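Local structure of extrinsic protein in photosystem II (4K7B) at residues 25-30 and 78-83. The protein is an extrinsic protein of diatom photosystem II that probably binds to the photosystem II core. Residues are numbered along the deposited sequence; the frame is centred on the assembly and turned at random.
Sequences DAVAAG and AVKSAY
With chi1 at 169°, Val27 sets CG1 anti to its own backbone N and CG2 anti to its carbonyl carbon, and the fork opens on helix 76-89, CG1 mainly toward Lys80 and CG2 over Tyr83. Tyr83 has CG anti to its backbone N (chi1 171°), which swings the ring alongside helix 24-29. There Val27 CG2 stands 3.7 Å from the centroid of the Tyr83 ring and only 9° off its normal, a CH-pi contact over the face. Val27 CG1 rests where the Lys80 side chain leaves the backbone, 3.7 Å from Lys80 CA and 3.8 Å from Lys80 CB. A beta-branched valine suits this place because two methyls on a short stem can serve two partners about one helical turn apart. Lysine suits the exposed margin: its methylene CG still meets the valine, while NZ, beyond the bend at chi4, forms a salt bridge with Asp84. Tyrosine combines a flat apolar face with a hydroxyl that hydrogen-bonds to the carbonyl oxygen of Ile20, on helix 6-21. Were Tyr83 replaced by an alanine, Val27 CG2 would probably face a gap and the Ile20 carbonyl lose this donor. Between these segments cohesion is thus apolar and dispersive, with the polar ends satisfied by Asp84 and Ile20.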
ATOM      1  N   ASP A  25      -7.119  -6.518   0.265  1.00 13.96           N
ATOM      2  CA  ASP A  25      -7.560  -7.886   0.530  1.00 14.34           C
ATOM      3  C   ASP A  25      -6.471  -8.735   1.195  1.00 13.99           C
ATOM      4  O   ASP A  25      -6.752  -9.496   2.120  1.00 14.66           O
ATOM      5  CB  ASP A  25      -8.059  -8.552  -0.753  1.00 16.28           C
ATOM      6  CG  ASP A  25      -9.430  -8.063  -1.164  1.00 19.84           C
ATOM      7  OD1 ASP A  25     -10.315  -7.938  -0.290  1.00 21.49           O
ATOM      8  OD2 ASP A  25      -9.621  -7.795  -2.363  1.00 26.12           O
ATOM      9  N   ALA A  26      -5.227  -8.600   0.738  1.00 13.56           N
ATOM     10  CA  ALA A  26      -4.126  -9.336   1.358  1.00 14.52           C
ATOM     11  C   ALA A  26      -3.986  -8.959   2.828  1.00 13.38           C
ATOM     12  O   ALA A  26      -3.784  -9.812   3.686  1.00 15.18           O
ATOM     13  CB  ALA A  26      -2.819  -9.075   0.605  1.00 15.73           C
ATOM     14  N   VAL A  27      -4.102  -7.671   3.117  1.00 14.39           N
ATOM     15  CA  VAL A  27      -4.026  -7.195   4.483  1.00 14.37           C
ATOM     16  C   VAL A  27      -5.170  -7.776   5.317  1.00 14.20           C
ATOM     17  O   VAL A  27      -4.949  -8.262   6.433  1.00 18.75           O
ATOM     18  CB  VAL A  27      -4.047  -5.659   4.514  1.00 16.16           C
ATOM     19  CG1 VAL A  27      -4.243  -5.152   5.932  1.00 18.26           C
ATOM     20  CG2 VAL A  27      -2.759  -5.123   3.906  1.00 13.78           C
ATOM     21  N   ALA A  28      -6.376  -7.756   4.762  1.00 15.73           N
ATOM     22  CA  ALA A  28      -7.535  -8.302   5.470  1.00 18.12           C
ATOM     23  C   ALA A  28      -7.361  -9.786   5.770  1.00 17.16           C
ATOM     24  O   ALA A  28      -7.773 -10.266   6.828  1.00 19.71           O
ATOM     25  CB  ALA A  28      -8.807  -8.069   4.665  1.00 18.83           C
ATOM     26  N   ALA A  29      -6.728 -10.505   4.842  1.00 15.14           N
ATOM     27  CA  ALA A  29      -6.624 -11.957   4.933  1.00 16.32           C
ATOM     28  C   ALA A  29      -5.408 -12.426   5.707  1.00 17.04           C
ATOM     29  O   ALA A  29      -5.277 -13.620   5.974  1.00 18.00           O
ATOM     30  CB  ALA A  29      -6.600 -12.573   3.544  1.00 16.26           C
ATOM     31  N   GLY A  30      -4.511 -11.495   6.047  1.00 16.38           N
ATOM     32  CA  GLY A  30      -3.252 -11.853   6.688  1.00 14.87           C
ATOM     33  C   GLY A  30      -2.223 -12.438   5.729  1.00 13.87           C
ATOM     34  O   GLY A  30      -1.324 -13.182   6.140  1.00 16.13           O
ATOM     35  N   ALA A  78      -2.233  -5.469  13.793  1.00 19.13           N
ATOM     36  CA  ALA A  78      -1.158  -4.480  13.787  1.00 17.11           C
ATOM     37  C   ALA A  78      -0.753  -4.140  12.359  1.00 17.71           C
ATOM     38  O   ALA A  78      -0.448  -2.981  12.049  1.00 17.39           O
ATOM     39  CB  ALA A  78       0.046  -5.001  14.573  1.00 19.53           C
ATOM     40  N   VAL A  79      -0.734  -5.155  11.495  1.00 17.67           N
ATOM     41  CA  VAL A  79      -0.402  -4.932  10.090  1.00 14.63           C
ATOM     42  C   VAL A  79      -1.448  -4.031   9.464  1.00 15.64           C
ATOM     43  O   VAL A  79      -1.113  -3.065   8.775  1.00 15.05           O
ATOM     44  CB  VAL A  79      -0.293  -6.241   9.285  1.00 12.55           C
ATOM     45  CG1 VAL A  79      -0.119  -5.949   7.796  1.00 13.94           C
ATOM     46  CG2 VAL A  79       0.875  -7.061   9.775  1.00 13.77           C
ATOM     47  N   LYS A  80      -2.721  -4.332   9.715  1.00 17.37           N
ATOM     48  CA  LYS A  80      -3.775  -3.488   9.156  1.00 18.15           C
ATOM     49  C   LYS A  80      -3.677  -2.051   9.664  1.00 15.28           C
ATOM     50  O   LYS A  80      -3.845  -1.102   8.893  1.00 16.69           O
ATOM     51  CB  LYS A  80      -5.167  -4.055   9.432  1.00 19.24           C
ATOM     52  CG  LYS A  80      -6.277  -3.270   8.732  1.00 23.43           C
ATOM     53  CD  LYS A  80      -7.642  -3.908   8.937  1.00 23.71           C
ATOM     54  CE  LYS A  80      -8.733  -3.130   8.195  1.00 28.42           C
ATOM     55  NZ  LYS A  80      -8.930  -1.759   8.750  1.00 30.46           N
ATOM     56  N   SER A  81      -3.412  -1.883  10.956  1.00 17.28           N
ATOM     57  CA  SER A  81      -3.268  -0.547  11.533  0.54 17.96           C
ATOM     58  C   SER A  81      -2.136   0.235  10.866  1.00 16.42           C
ATOM     59  O   SER A  81      -2.312   1.414  10.500  1.00 17.80           O
ATOM     60  CB  SER A  81      -3.015  -0.637  13.039  0.54 21.64           C
ATOM     61  OG  SER A  81      -2.918   0.654  13.612  0.54 21.99           O
ATOM     62  N   ALA A  82      -0.988  -0.414  10.710  1.00 16.73           N
ATOM     63  CA  ALA A  82       0.172   0.238  10.091  1.00 15.88           C
ATOM     64  C   ALA A  82      -0.072   0.586   8.619  1.00 12.99           C
ATOM     65  O   ALA A  82       0.320   1.654   8.145  1.00 13.70           O
ATOM     66  CB  ALA A  82       1.417  -0.635  10.241  1.00 14.96           C
ATOM     67  N   TYR A  83      -0.721  -0.331   7.908  1.00 14.17           N
ATOM     68  CA  TYR A  83      -1.048  -0.161   6.494  1.00 13.08           C
ATOM     69  C   TYR A  83      -2.000   1.012   6.288  1.00 13.80           C
ATOM     70  O   TYR A  83      -1.772   1.884   5.437  1.00 13.39           O
ATOM     71  CB  TYR A  83      -1.667  -1.468   5.992  1.00 13.24           C
ATOM     72  CG  TYR A  83      -2.260  -1.440   4.604  1.00 12.11           C
ATOM     73  CD1 TYR A  83      -3.641  -1.458   4.427  1.00 14.00           C
ATOM     74  CD2 TYR A  83      -1.450  -1.435   3.476  1.00 11.23           C
ATOM     75  CE1 TYR A  83      -4.200  -1.465   3.168  1.00 13.72           C
ATOM     76  CE2 TYR A  83      -2.010  -1.427   2.193  1.00 11.69           C
ATOM     77  CZ  TYR A  83      -3.384  -1.444   2.059  1.00 13.10           C
ATOM     78  OH  TYR A  83      -3.943  -1.450   0.807  1.00 13.31           O
TER